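Local structure of galactose-binding like protein (Bacteroides thetaiotaomicron, 7M1A) at residues V57-L68 with L146-K157. The protein binds calcium and, as a SusE-like protein with a galactose-binding-like domain, probably takes part in binding, and perhaps degrading, carbohydrate. Residues are numbered along the deposited sequence; the frame is centred on the assembly and turned at random.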
ATOM      1  N   VAL A  57      -2.502 -14.309   0.154  1.00  7.96           N
ATOM      2  CA  VAL A  57      -1.532 -13.897  -0.861  1.00  7.07           C
ATOM      3  C   VAL A  57      -1.325 -12.383  -0.748  1.00  6.58           C
ATOM      4  O   VAL A  57      -2.290 -11.665  -0.725  1.00  8.27           O
ATOM      5  CB  VAL A  57      -1.982 -14.324  -2.285  1.00  9.18           C
ATOM      6  CG1 VAL A  57      -1.086 -13.740  -3.371  1.00 11.97           C
ATOM      7  CG2 VAL A  57      -2.167 -15.808  -2.401  1.00 11.76           C
ATOM      8  N   PHE A  58      -0.061 -11.927  -0.817  1.00  6.77           N
ATOM      9  CA  PHE A  58       0.120 -10.480  -0.984  1.00  5.90           C
ATOM     10  C   PHE A  58       1.374 -10.284  -1.850  1.00  5.26           C
ATOM     11  O   PHE A  58       2.148 -11.217  -2.118  1.00  6.37           O
ATOM     12  CB  PHE A  58       0.195  -9.778   0.387  1.00  7.10           C
ATOM     13  CG  PHE A  58       1.378 -10.149   1.222  1.00  6.79           C
ATOM     14  CD1 PHE A  58       2.627  -9.568   1.056  1.00  7.60           C
ATOM     15  CD2 PHE A  58       1.259 -11.209   2.139  1.00  7.92           C
ATOM     16  CE1 PHE A  58       3.737  -9.958   1.796  1.00  8.00           C
ATOM     17  CE2 PHE A  58       2.368 -11.624   2.879  1.00  8.71           C
ATOM     18  CZ  PHE A  58       3.626 -11.047   2.690  1.00  8.57           C
ATOM     19  N   THR A  59       1.492  -9.042  -2.367  1.00  5.97           N
ATOM     20  CA  THR A  59       2.373  -8.761  -3.486  1.00  5.15           C
ATOM     21  C   THR A  59       3.166  -7.485  -3.174  1.00  5.61           C
ATOM     22  O   THR A  59       2.614  -6.492  -2.672  1.00  6.65           O
ATOM     23  CB  THR A  59       1.520  -8.517  -4.725  1.00  6.07           C
ATOM     24  OG1 THR A  59       0.608  -9.606  -4.958  1.00  6.32           O
ATOM     25  CG2 THR A  59       2.353  -8.341  -5.974  1.00  7.73           C
ATOM     26  N   PHE A  60       4.427  -7.414  -3.641  1.00  5.89           N
ATOM     27  CA  PHE A  60       5.226  -6.193  -3.490  1.00  5.48           C
ATOM     28  C   PHE A  60       6.307  -6.133  -4.558  1.00  5.51           C
ATOM     29  O   PHE A  60       6.501  -7.074  -5.303  1.00  6.92           O
ATOM     30  CB  PHE A  60       5.787  -6.024  -2.075  1.00  6.52           C
ATOM     31  CG  PHE A  60       6.669  -7.126  -1.586  1.00  5.54           C
ATOM     32  CD1 PHE A  60       6.117  -8.291  -1.061  1.00  5.35           C
ATOM     33  CD2 PHE A  60       8.071  -7.045  -1.623  1.00  6.51           C
ATOM     34  CE1 PHE A  60       6.924  -9.297  -0.484  1.00  6.31           C
ATOM     35  CE2 PHE A  60       8.885  -8.084  -1.095  1.00  7.71           C
ATOM     36  CZ  PHE A  60       8.312  -9.181  -0.526  1.00  7.46           C
ATOM     37  N   ASP A  61       6.957  -4.982  -4.664  1.00  7.40           N
ATOM     38  CA  ASP A  61       7.928  -4.633  -5.688  1.00  6.36           C
ATOM     39  C   ASP A  61       9.226  -4.409  -4.937  1.00  6.12           C
ATOM     40  O   ASP A  61       9.287  -3.578  -3.994  1.00  7.28           O
ATOM     41  CB  ASP A  61       7.402  -3.369  -6.351  1.00  6.86           C
ATOM     42  CG  ASP A  61       8.189  -2.778  -7.484  1.00  7.13           C
ATOM     43  OD1 ASP A  61       9.338  -3.175  -7.736  1.00  8.61           O
ATOM     44  OD2 ASP A  61       7.581  -1.930  -8.198  1.00  9.18           O
ATOM     45  N   LEU A  62      10.318  -5.041  -5.384  1.00  5.63           N
ATOM     46  CA  LEU A  62      11.651  -4.841  -4.800  1.00  6.93           C
ATOM     47  C   LEU A  62      12.268  -3.517  -5.255  1.00  7.23           C
ATOM     48  O   LEU A  62      13.253  -3.073  -4.642  1.00  8.89           O
ATOM     49  CB  LEU A  62      12.631  -5.995  -5.165  1.00  7.86           C
ATOM     50  CG  LEU A  62      12.183  -7.408  -4.734  1.00  7.33           C
ATOM     51  CD1 LEU A  62      13.034  -8.469  -5.397  1.00  8.92           C
ATOM     52  CD2 LEU A  62      12.248  -7.533  -3.202  1.00  8.58           C
ATOM     53  N   GLY A  63      11.718  -2.896  -6.318  1.00  7.09           N
ATOM     54  CA  GLY A  63      12.281  -1.624  -6.749  1.00  8.95           C
ATOM     55  C   GLY A  63      13.534  -1.780  -7.605  1.00 10.51           C
ATOM     56  O   GLY A  63      14.067  -0.783  -8.065  1.00 15.00           O
ATOM     57  N   VAL A  64      13.996  -3.013  -7.824  1.00  9.70           N
ATOM     58  CA  VAL A  64      15.164  -3.297  -8.643  1.00 10.12           C
ATOM     59  C   VAL A  64      14.900  -4.675  -9.266  1.00  9.68           C
ATOM     60  O   VAL A  64      14.136  -5.462  -8.714  1.00 10.09           O
ATOM     61  CB  VAL A  64      16.442  -3.352  -7.767  1.00 12.44           C
ATOM     62  CG1 VAL A  64      16.796  -1.972  -7.205  1.00 16.61           C
ATOM     63  CG2 VAL A  64      16.340  -4.437  -6.685  1.00 13.66           C
ATOM     64  N   LEU A  65      15.579  -4.961 -10.380  1.00 11.92           N
ATOM     65  CA  LEU A  65      15.643  -6.295 -10.949  1.00 12.25           C
ATOM     66  C   LEU A  65      16.862  -6.983 -10.370  1.00 12.87           C
ATOM     67  O   LEU A  65      18.004  -6.478 -10.531  1.00 14.44           O
ATOM     68  CB  LEU A  65      15.742  -6.198 -12.493  1.00 13.30           C
ATOM     69  CG  LEU A  65      15.796  -7.549 -13.258  1.00 13.66           C
ATOM     70  CD1 LEU A  65      14.513  -8.388 -13.120  1.00 12.72           C
ATOM     71  CD2 LEU A  65      16.070  -7.309 -14.768  1.00 19.07           C
ATOM     72  N   ALA A  66      16.604  -8.126  -9.688  1.00 10.31           N
ATOM     73  CA  ALA A  66      17.706  -8.678  -8.926  1.00 11.25           C
ATOM     74  C   ALA A  66      17.904 -10.140  -9.273  1.00  8.38           C
ATOM     75  O   ALA A  66      16.912 -10.914  -9.366  1.00 10.24           O
ATOM     76  CB  ALA A  66      17.353  -8.679  -7.434  1.00 14.12           C
ATOM     77  N   LYS A  67      19.193 -10.483  -9.224  1.00 10.28           N
ATOM     78  CA  LYS A  67      19.449 -11.968  -9.145  1.00  9.82           C
ATOM     79  C   LYS A  67      19.470 -12.360  -7.656  1.00  6.87           C
ATOM     80  O   LYS A  67      20.395 -11.919  -6.936  1.00 10.08           O
ATOM     81  CB  LYS A  67      20.782 -12.376  -9.811  1.00 11.74           C
ATOM     82  CG  LYS A  67      21.008 -13.877  -9.807  1.00 13.03           C
ATOM     83  CD  LYS A  67      20.248 -14.649 -10.799  1.00 12.55           C
ATOM     84  CE  LYS A  67      20.778 -16.048 -10.977  1.00 19.89           C
ATOM     85  NZ  LYS A  67      19.943 -16.772 -11.957  1.00 22.08           N
ATOM     86  N   LEU A  68      18.431 -13.054  -7.172  1.00  8.63           N
ATOM     87  CA  LEU A  68      18.324 -13.241  -5.748  1.00  8.42           C
ATOM     88  C   LEU A  68      19.308 -14.339  -5.315  1.00  7.31           C
ATOM     89  O   LEU A  68      19.441 -15.391  -5.933  1.00  9.54           O
ATOM     90  CB  LEU A  68      16.913 -13.702  -5.359  1.00  9.31           C
ATOM     91  CG  LEU A  68      15.845 -12.635  -5.608  1.00  9.32           C
ATOM     92  CD1 LEU A  68      14.468 -13.191  -5.232  1.00 10.73           C
ATOM     93  CD2 LEU A  68      16.192 -11.385  -4.815  1.00 10.75           C
ATOM     94  N   LEU A 146      20.442 -20.969  -7.998  1.00 11.13           N
ATOM     95  CA  LEU A 146      21.080 -20.209  -9.102  1.00 11.76           C
ATOM     96  C   LEU A 146      20.302 -20.373 -10.406  1.00 12.00           C
ATOM     97  O   LEU A 146      20.319 -19.411 -11.181  1.00 18.34           O
ATOM     98  CB  LEU A 146      22.507 -20.763  -9.309  1.00 17.08           C
ATOM     99  CG  LEU A 146      23.339 -20.081 -10.386  1.00 20.34           C
ATOM    100  CD1 LEU A 146      23.708 -18.670  -9.956  1.00 25.90           C
ATOM    101  CD2 LEU A 146      24.596 -20.870 -10.675  1.00 27.52           C
ATOM    102  N   ASP A 147      19.478 -21.382 -10.578  1.00 11.13           N
ATOM    103  CA  ASP A 147      18.701 -21.420 -11.823  1.00 15.99           C
ATOM    104  C   ASP A 147      17.423 -20.605 -11.793  1.00 20.66           C
ATOM    105  O   ASP A 147      16.750 -20.536 -12.817  1.00 16.49           O
ATOM    106  CB  ASP A 147      18.412 -22.859 -12.212  1.00 21.82           C
ATOM    107  CG  ASP A 147      17.474 -23.624 -11.320  1.00 24.88           C
ATOM    108  OD1 ASP A 147      16.924 -23.081 -10.322  1.00 27.63           O
ATOM    109  OD2 ASP A 147      17.259 -24.802 -11.721  1.00 29.66           O
HETATM  110  N   MSE A 148      17.107 -19.900 -10.697  1.00 15.09           N
HETATM  111  CA  MSE A 148      15.945 -19.010 -10.747  1.00 12.47           C
HETATM  112  C   MSE A 148      16.250 -17.795 -11.613  1.00 13.80           C
HETATM  113  O   MSE A 148      17.366 -17.309 -11.575  1.00 14.62           O
HETATM  114  CB  MSE A 148      15.659 -18.588  -9.284  1.00 10.13           C
HETATM  115  CG  MSE A 148      15.038 -19.797  -8.491  1.00 14.81           C
HETATM  116 SE   MSE A 148      13.394 -20.554  -9.248  0.73 11.71          SE
HETATM  117  CE  MSE A 148      12.201 -19.501 -10.282  1.00 24.69           C
ATOM    118  N   PRO A 149      15.217 -17.224 -12.310  1.00 13.70           N
ATOM    119  CA  PRO A 149      15.431 -16.012 -13.086  1.00 12.25           C
ATOM    120  C   PRO A 149      15.572 -14.816 -12.152  1.00  9.70           C
ATOM    121  O   PRO A 149      15.134 -14.809 -10.975  1.00 10.08           O
ATOM    122  CB  PRO A 149      14.126 -15.785 -13.854  1.00 15.02           C
ATOM    123  CG  PRO A 149      13.071 -16.560 -13.017  1.00 13.62           C
ATOM    124  CD  PRO A 149      13.819 -17.697 -12.340  1.00 15.01           C
ATOM    125  N   ARG A 150      16.138 -13.730 -12.718  1.00 10.46           N
ATOM    126  CA  ARG A 150      16.074 -12.441 -12.032  1.00  9.41           C
ATOM    127  C   ARG A 150      14.630 -11.993 -11.895  1.00 11.56           C
ATOM    128  O   ARG A 150      13.784 -12.263 -12.766  1.00 10.57           O
ATOM    129  CB  ARG A 150      16.853 -11.338 -12.760  1.00 10.24           C
ATOM    130  CG  ARG A 150      18.344 -11.615 -12.837  1.00 12.71           C
ATOM    131  CD  ARG A 150      19.188 -10.357 -13.019  1.00 13.28           C
ATOM    132  NE  ARG A 150      18.959  -9.815 -14.314  1.00 14.66           N
ATOM    133  CZ  ARG A 150      19.467  -8.628 -14.701  1.00 16.98           C
ATOM    134  NH1 ARG A 150      20.154  -7.832 -13.894  1.00 23.93           N
ATOM    135  NH2 ARG A 150      19.220  -8.194 -15.917  1.00 20.64           N
ATOM    136  N   VAL A 151      14.319 -11.377 -10.736  1.00  9.12           N
ATOM    137  CA  VAL A 151      12.947 -10.917 -10.488  1.00  8.15           C
ATOM    138  C   VAL A 151      12.939  -9.570  -9.805  1.00  8.13           C
ATOM    139  O   VAL A 151      13.949  -9.143  -9.286  1.00 10.17           O
ATOM    140  CB  VAL A 151      12.183 -11.901  -9.543  1.00  9.26           C
ATOM    141  CG1 VAL A 151      11.911 -13.256 -10.232  1.00 10.30           C
ATOM    142  CG2 VAL A 151      12.922 -12.217  -8.191  1.00  8.25           C
ATOM    143  N   ARG A 152      11.862  -8.804 -10.103  1.00  8.14           N
ATOM    144  CA  ARG A 152      11.646  -7.561  -9.437  1.00  8.97           C
ATOM    145  C   ARG A 152      10.409  -7.548  -8.541  1.00  8.12           C
ATOM    146  O   ARG A 152      10.422  -6.816  -7.560  1.00 10.54           O
ATOM    147  CB  ARG A 152      11.452  -6.482 -10.520  1.00  9.98           C
ATOM    148  CG  ARG A 152      11.072  -5.118  -9.945  1.00 10.77           C
ATOM    149  CD  ARG A 152      11.167  -3.980 -10.938  1.00 13.06           C
ATOM    150  NE  ARG A 152      10.625  -2.801 -10.250  1.00 15.65           N
ATOM    151  CZ  ARG A 152      10.627  -1.616 -10.816  1.00 25.05           C
ATOM    152  NH1 ARG A 152      11.205  -1.462 -12.001  1.00 36.10           N
ATOM    153  NH2 ARG A 152      10.105  -0.565 -10.201  1.00 31.50           N
ATOM    154  N   TYR A 153       9.445  -8.406  -8.783  1.00  7.51           N
ATOM    155  CA  TYR A 153       8.181  -8.402  -8.046  1.00  7.38           C
ATOM    156  C   TYR A 153       8.065  -9.707  -7.293  1.00  7.62           C
ATOM    157  O   TYR A 153       8.547 -10.726  -7.808  1.00  7.53           O
ATOM    158  CB  TYR A 153       7.022  -8.249  -9.040  1.00  7.40           C
ATOM    159  CG  TYR A 153       7.228  -7.024  -9.880  1.00  8.11           C
ATOM    160  CD1 TYR A 153       6.997  -5.717  -9.404  1.00 10.10           C
ATOM    161  CD2 TYR A 153       7.701  -7.160 -11.187  1.00  8.47           C
ATOM    162  CE1 TYR A 153       7.183  -4.625 -10.249  1.00 12.20           C
ATOM    163  CE2 TYR A 153       7.947  -6.072 -12.009  1.00 10.90           C
ATOM    164  CZ  TYR A 153       7.716  -4.789 -11.523  1.00 12.25           C
ATOM    165  OH  TYR A 153       7.953  -3.700 -12.345  1.00 18.10           O
ATOM    166  N   ILE A 154       7.466  -9.631  -6.130  1.00  5.53           N
ATOM    167  CA  ILE A 154       7.413 -10.797  -5.243  1.00  6.34           C
ATOM    168  C   ILE A 154       5.994 -11.031  -4.775  1.00  5.92           C
ATOM    169  O   ILE A 154       5.235 -10.088  -4.544  1.00  5.97           O
ATOM    170  CB  ILE A 154       8.306 -10.573  -4.015  1.00  5.74           C
ATOM    171  CG1 ILE A 154       9.784 -10.431  -4.435  1.00  6.87           C
ATOM    172  CG2 ILE A 154       8.188 -11.724  -2.997  1.00  7.71           C
ATOM    173  CD1 ILE A 154      10.449 -11.660  -4.969  1.00  8.95           C
ATOM    174  N   ARG A 155       5.616 -12.302  -4.610  1.00  6.59           N
ATOM    175  CA  ARG A 155       4.413 -12.669  -3.883  1.00  6.04           C
ATOM    176  C   ARG A 155       4.792 -13.622  -2.746  1.00  5.87           C
ATOM    177  O   ARG A 155       5.660 -14.518  -2.907  1.00  9.30           O
ATOM    178  CB  ARG A 155       3.323 -13.292  -4.749  1.00  7.90           C
ATOM    179  CG  ARG A 155       2.592 -12.239  -5.529  1.00  9.73           C
ATOM    180  CD  ARG A 155       1.674 -12.936  -6.537  1.00  9.59           C
ATOM    181  NE  ARG A 155       0.393 -12.185  -6.385  1.00  8.43           N
ATOM    182  CZ  ARG A 155      -0.713 -12.572  -6.991  1.00  7.56           C
ATOM    183  NH1 ARG A 155      -0.712 -13.626  -7.821  1.00  9.33           N
ATOM    184  NH2 ARG A 155      -1.877 -11.971  -6.766  1.00  9.96           N
ATOM    185  N   ILE A 156       4.083 -13.473  -1.625  1.00  7.79           N
ATOM    186  CA  ILE A 156       4.157 -14.491  -0.565  1.00  7.85           C
ATOM    187  C   ILE A 156       2.773 -15.116  -0.415  1.00  7.92           C
ATOM    188  O   ILE A 156       1.750 -14.434  -0.426  1.00  8.47           O
ATOM    189  CB  ILE A 156       4.702 -13.890   0.730  1.00 10.06           C
ATOM    190  CG1 ILE A 156       6.221 -13.611   0.509  1.00 17.14           C
ATOM    191  CG2 ILE A 156       4.496 -14.817   1.934  1.00 10.15           C
ATOM    192  CD1 ILE A 156       6.912 -12.901   1.650  1.00 17.21           C
ATOM    193  N   LYS A 157       2.746 -16.474  -0.444  1.00  7.56           N
ATOM    194  CA  LYS A 157       1.521 -17.257  -0.261  1.00  6.65           C
ATOM    195  C   LYS A 157       1.628 -18.064   1.048  1.00  7.32           C
ATOM    196  O   LYS A 157       2.572 -18.826   1.214  1.00  8.60           O
ATOM    197  CB  LYS A 157       1.350 -18.155  -1.487  1.00  9.97           C
ATOM    198  CG  LYS A 157       0.115 -19.067  -1.473  1.00 11.53           C
ATOM    199  CD  LYS A 157       0.143 -20.134  -2.654  1.00 19.14           C
ATOM    200  CE  LYS A 157      -1.221 -20.771  -2.772  1.00 22.70           C
ATOM    201  NZ  LYS A 157      -1.324 -21.751  -3.884  1.00 31.92           N
TER
HETATM  202  O   HOH W   1       8.493   0.586  -8.123  1.00 26.13           O
HETATM  203  O   HOH W   2      16.854 -14.756  -8.719  1.00 12.46           O
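Phe-58 and Phe-60 form hydrogen-bonded pairs with Ile-156 and Ile-154, joining two antiparallel strands of one sheet in the C-terminal, galactose-binding-like domain of the longer protein. Each pair is closed by two backbone bonds, for example Ile-154 N to Phe-60 O at 2.9 Å. Leu-62 N then bonds to Arg-152 O. Past the corner, Ala-66 and Val-151 pair again through two bonds.

Phe-58, Phe-60, Ile-154 and Ile-156 share one face of the sheet. Ile-154 lays CB over a face of the Phe-60 ring, a CH-pi contact at 3.9 Å from the centroid. Both phenylalanines hold CG between the backbone N and carbonyl carbon (chi1 65° and 59°), which lays each ring alongside its isoleucine. Phe-175 of strand 169-176, in the other sheet, packs on Phe-60 and Leu-62.

Thr-59, Asp-61 and Arg-155 lie on the opposite face; Arg-152 reaches Asp-61 from the corner. Arg-152 NE gives a straight bond to the syn lone pair of Asp-61 OD1 at 2.8 Å, in the guanidinium plane. Gly-63 N meets the same oxygen from above the carboxylate plane, making an Asx turn. A water links Asp-61 OD2 to Arg-152 NH2, and Arg-9 of the second subunit forms a salt bridge to OD2. Arg-152 CG lies over the Tyr-153 ring. A leucine in place of Arg-152 would probably leave Asp-61 OD1 without this salt bridge and the water without its NH2 donor. Arg-155 NE donates to Thr-59 OG1 at 3.0 Å; Asp-16 binds both side chains.

At the far end, Lys-67 NZ grips two carbonyls, Met-148 O at 2.7 Å and Leu-146 O at 2.8 Å.

Arg-152 and Arg-9 of the second subunit probably help keep Asp-61 ionised. That one carboxylate closes the Asx turn, ties the strands and reaches the neighbouring subunit.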